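Local coordinates for PA3566 protein (Pseudomonas aeruginosa, PDB 1X7V) that is of unknown function but, as a member of the antibiotic biosynthesis monooxygenase family, may have oxidoreductase activity, at residues E68-Q71 / N72-H75; E74-L77 / R78-G82. One frame throughout, in Å; residues are numbered along the deposited sequence.

Interaction 1: E68-Q71 / N72-H75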
# COMPACT_ATOMS: atom_id res chain seq x y z
N GLU A 68 10.99 -3.81 5.28
CA GLU A 68 12.17 -3.44 4.47
C GLU A 68 12.35 -4.39 3.28
O GLU A 68 12.52 -3.97 2.15
CB GLU A 68 13.41 -3.36 5.37
CG GLU A 68 13.83 -1.88 5.82
CD GLU A 68 12.93 -1.06 6.84
OE1 GLU A 68 13.53 -0.53 7.81
OE2 GLU A 68 11.69 -0.84 6.65
N ARG A 69 12.21 -5.68 3.52
CA ARG A 69 12.20 -6.66 2.42
C ARG A 69 11.07 -6.40 1.38
O ARG A 69 11.26 -6.48 0.17
CB ARG A 69 12.06 -8.05 3.04
CG ARG A 69 13.25 -8.55 3.81
CD ARG A 69 13.15 -10.07 4.00
NE ARG A 69 11.93 -10.47 4.69
CZ ARG A 69 11.80 -10.53 6.02
NH1 ARG A 69 12.83 -10.21 6.81
NH2 ARG A 69 10.62 -10.89 6.56
N HIS A 70 9.86 -6.11 1.84
CA HIS A 70 8.77 -5.75 0.94
C HIS A 70 9.15 -4.68 -0.11
O HIS A 70 8.83 -4.81 -1.29
CB HIS A 70 7.56 -5.32 1.77
CG HIS A 70 6.43 -4.73 0.99
ND1 HIS A 70 5.70 -5.45 0.05
CD2 HIS A 70 5.87 -3.50 1.03
CE1 HIS A 70 4.75 -4.67 -0.44
NE2 HIS A 70 4.85 -3.47 0.13
N GLN A 71 9.93 -3.70 0.30
CA GLN A 71 10.29 -2.61 -0.63
C GLN A 71 11.39 -2.93 -1.63
O GLN A 71 11.67 -2.15 -2.59
CB GLN A 71 10.69 -1.39 0.14
CG GLN A 71 9.57 -0.87 0.95
CD GLN A 71 10.03 0.22 1.80
OE1 GLN A 71 10.31 1.34 1.27
NE2 GLN A 71 10.18 -0.04 3.12
N ASN A 72 12.03 -4.07 -1.43
CA ASN A 72 13.01 -4.53 -2.37
C ASN A 72 12.45 -5.53 -3.35
O ASN A 72 13.16 -6.00 -4.19
CB ASN A 72 14.20 -5.06 -1.61
CG ASN A 72 14.96 -3.93 -0.94
OD1 ASN A 72 15.98 -3.51 -1.44
ND2 ASN A 72 14.39 -3.36 0.12
N THR A 73 11.15 -5.83 -3.24
CA THR A 73 10.54 -6.82 -4.10
C THR A 73 10.32 -6.22 -5.45
O THR A 73 10.21 -5.01 -5.59
CB THR A 73 9.18 -7.38 -3.54
OG1 THR A 73 8.24 -6.31 -3.41
CG2 THR A 73 9.38 -8.03 -2.20
N GLU A 74 10.21 -7.13 -6.42
CA GLU A 74 9.89 -6.87 -7.82
C GLU A 74 8.55 -6.16 -7.98
O GLU A 74 8.48 -5.15 -8.62
CB GLU A 74 9.84 -8.21 -8.52
CG GLU A 74 9.83 -8.17 -10.02
CD GLU A 74 10.26 -9.51 -10.68
OE1 GLU A 74 10.38 -9.56 -11.93
OE2 GLU A 74 10.51 -10.52 -9.97
N HIS A 75 7.51 -6.71 -7.35
CA HIS A 75 6.17 -6.10 -7.41
C HIS A 75 6.14 -4.69 -6.84
O HIS A 75 5.56 -3.78 -7.46
CB HIS A 75 5.06 -7.02 -6.80
CG HIS A 75 5.29 -7.42 -5.37
ND1 HIS A 75 6.16 -8.43 -5.02
CD2 HIS A 75 4.72 -6.99 -4.23
CE1 HIS A 75 6.15 -8.57 -3.69
NE2 HIS A 75 5.29 -7.69 -3.19
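With OG1 of Thr73 set between its own backbone N and carbonyl carbon (chi1 60°), the hydroxyl faces back along the chain and meets the carbonyl of His70, while His70 has CG opposite its backbone N (chi1 172°), which carries the end of its ring near the His75 ring. The Thr73 OG1 to His70 O hydrogen bond is short, 2.7 Å, and lies in the carbonyl plane. Thr73 N reaches the same oxygen at 3.2 Å from His70 O, but from well above that plane, so two donors of one residue grip a carbonyl in the last turn of helix 64-71. Methyl CG2 of Thr73 packs 3.4 Å from Arg69 O, so the branched residue brings a nonpolar arm beside its hydroxyl. Just before it, Asn72 turns its amide back to the preceding turn: ND2 lies 2.8 Å from Glu68 O, with that oxygen close to the amide plane and the N-H path somewhat bent. Asn72 N bonds Arg69 O as well, so asparagine serves two successive carbonyls. The imidazoles of His70 and His75 meet rim to rim, ND1 of His70 4.0 Å from NE2 of His75, their planes at 53°. Both nitrogens are hydrogen-bonded to OE2 of Glu37, a shared acceptor consistent with their closeness. Thr73 is the N-cap of helix 74-80, its OG1 bonded to Phe76 N. One hydroxyl thus links a carbonyl of the first helix to an amide of the second, and the shared carboxylate restrains the rotation of both imidazoles.

Interaction 2: E74-L77 / R78-G82; sequences EHFL and RFSRG
The guanidinium of Arg78 lies with one face toward the helix backbone, where Glu74 O and His75 N sit 3.9 and 3.7 Å above its plane, both displaced toward the rim. NH1 of Arg78 stands 3.2 Å from OE1 of Glu74 in a long, weak salt bridge through one nitrogen, with the carboxylate and guanidinium planes skewed 43° apart. The glutamate chain runs extended, whereas the arginine bends at chi3 (-61°) and folds back along the helix surface; long, flexible side chains suit this exposed i to i+4 pairing. NH2 of Arg78 meets the other neighbour, 3.8 Å from CB of His75. On the backbone, Arg78 N donates to Glu74 O at 2.9 Å and Phe79 N to His75 O at 3.2 Å. Ser80 adds a side-chain bond of its own: OG reaches back to Phe76 O at 3.1 Å, aided by a chi1 of -43° that lays the hydroxyl beside its own backbone N, and Ser80 N gives that oxygen a second, weak bond. Phe79 packs on Leu27 and Leu30 of helix 20-36, where its nonpolar ring suits the helix-helix contact. Past Ser80 the turns give out; Arg81 N keeps a weak bond to Leu77 O, and Arg81 is the centre of an inverse gamma turn. The arrangement is that of a short surface helix, with an i to i+4 acid-base pair on its outer side, in the alpha-beta plait, the fold of the dimeric alpha-beta barrel superfamily; a single chain makes up this assembly.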
# COMPACT_ATOMS: atom_id res chain seq x y z
N GLU A 74 10.21 -7.13 -6.42
CA GLU A 74 9.89 -6.87 -7.82
C GLU A 74 8.55 -6.16 -7.98
O GLU A 74 8.48 -5.15 -8.62
CB GLU A 74 9.84 -8.21 -8.52
CG GLU A 74 9.83 -8.17 -10.02
CD GLU A 74 10.26 -9.51 -10.68
OE1 GLU A 74 10.38 -9.56 -11.93
OE2 GLU A 74 10.51 -10.52 -9.97
N HIS A 75 7.51 -6.71 -7.35
CA HIS A 75 6.17 -6.10 -7.41
C HIS A 75 6.14 -4.69 -6.84
O HIS A 75 5.56 -3.78 -7.46
CB HIS A 75 5.06 -7.02 -6.80
CG HIS A 75 5.29 -7.42 -5.37
ND1 HIS A 75 6.16 -8.43 -5.02
CD2 HIS A 75 4.72 -6.99 -4.23
CE1 HIS A 75 6.15 -8.57 -3.69
NE2 HIS A 75 5.29 -7.69 -3.19
N PHE A 76 6.79 -4.48 -5.71
CA PHE A 76 6.79 -3.19 -5.12
C PHE A 76 7.53 -2.17 -6.00
O PHE A 76 7.08 -1.02 -6.18
CB PHE A 76 7.46 -3.22 -3.76
CG PHE A 76 7.50 -1.88 -3.09
CD1 PHE A 76 6.43 -1.44 -2.34
CD2 PHE A 76 8.60 -1.04 -3.27
CE1 PHE A 76 6.44 -0.19 -1.71
CE2 PHE A 76 8.62 0.24 -2.67
CZ PHE A 76 7.54 0.66 -1.91
N LEU A 77 8.68 -2.57 -6.53
CA LEU A 77 9.43 -1.65 -7.39
C LEU A 77 8.75 -1.41 -8.74
O LEU A 77 8.85 -0.32 -9.27
CB LEU A 77 10.86 -2.11 -7.57
CG LEU A 77 11.69 -2.05 -6.30
CD1 LEU A 77 13.06 -2.66 -6.55
CD2 LEU A 77 11.84 -0.63 -5.71
N ARG A 78 8.02 -2.40 -9.26
CA ARG A 78 7.20 -2.17 -10.46
C ARG A 78 6.11 -1.10 -10.29
O ARG A 78 5.77 -0.37 -11.25
CB ARG A 78 6.57 -3.46 -10.97
CG ARG A 78 7.53 -4.33 -11.77
CD ARG A 78 6.79 -5.44 -12.50
NE ARG A 78 6.09 -6.31 -11.55
CZ ARG A 78 6.44 -7.56 -11.25
NH1 ARG A 78 7.47 -8.18 -11.85
NH2 ARG A 78 5.74 -8.23 -10.34
N PHE A 79 5.57 -0.99 -9.08
CA PHE A 79 4.60 0.04 -8.79
C PHE A 79 5.28 1.43 -8.88
O PHE A 79 4.73 2.38 -9.49
CB PHE A 79 3.94 -0.17 -7.43
CG PHE A 79 3.06 0.94 -7.07
CD1 PHE A 79 1.78 1.00 -7.58
CD2 PHE A 79 3.54 2.02 -6.33
CE1 PHE A 79 0.95 2.07 -7.31
CE2 PHE A 79 2.72 3.10 -6.06
CZ PHE A 79 1.40 3.11 -6.55
N SER A 80 6.49 1.49 -8.34
CA SER A 80 7.31 2.69 -8.37
C SER A 80 7.68 3.13 -9.78
O SER A 80 7.87 4.33 -10.01
CB SER A 80 8.62 2.47 -7.58
OG SER A 80 8.36 1.80 -6.36
N ARG A 81 7.79 2.18 -10.70
CA ARG A 81 8.32 2.43 -12.04
C ARG A 81 7.29 2.94 -13.03
O ARG A 81 6.66 2.18 -13.77
CB ARG A 81 9.01 1.19 -12.62
CG ARG A 81 10.29 0.96 -11.98
CD ARG A 81 10.84 -0.40 -12.30
NE ARG A 81 10.96 -0.61 -13.74
CZ ARG A 81 11.24 -1.79 -14.28
NH1 ARG A 81 11.44 -2.86 -13.51
NH2 ARG A 81 11.31 -1.90 -15.61
N GLY A 82 7.16 4.25 -13.07
CA GLY A 82 6.43 4.90 -14.12
C GLY A 82 5.13 5.49 -13.64
O GLY A 82 4.48 6.19 -14.40

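Overall arrangement
Following the chain from the N terminus, helix 64-71 gives way, within interaction 1, to a turn through Asn72 and Thr73 that leads into helix 74-80. Interaction 2 continues from there to the end of that second helix and the turn leading on toward strand 87-96. Both are local contacts, neither closing a long loop; they follow one another and overlap at Glu74 and His75 without nesting or crossing. They also touch directly: Phe76 CB packs 3.2 Å from His70 O, and Leu77 CD2 lies near Gln71 O. Together they shape the broken helical connection between strands 54-61 and 87-96, which packs beside helix 20-36.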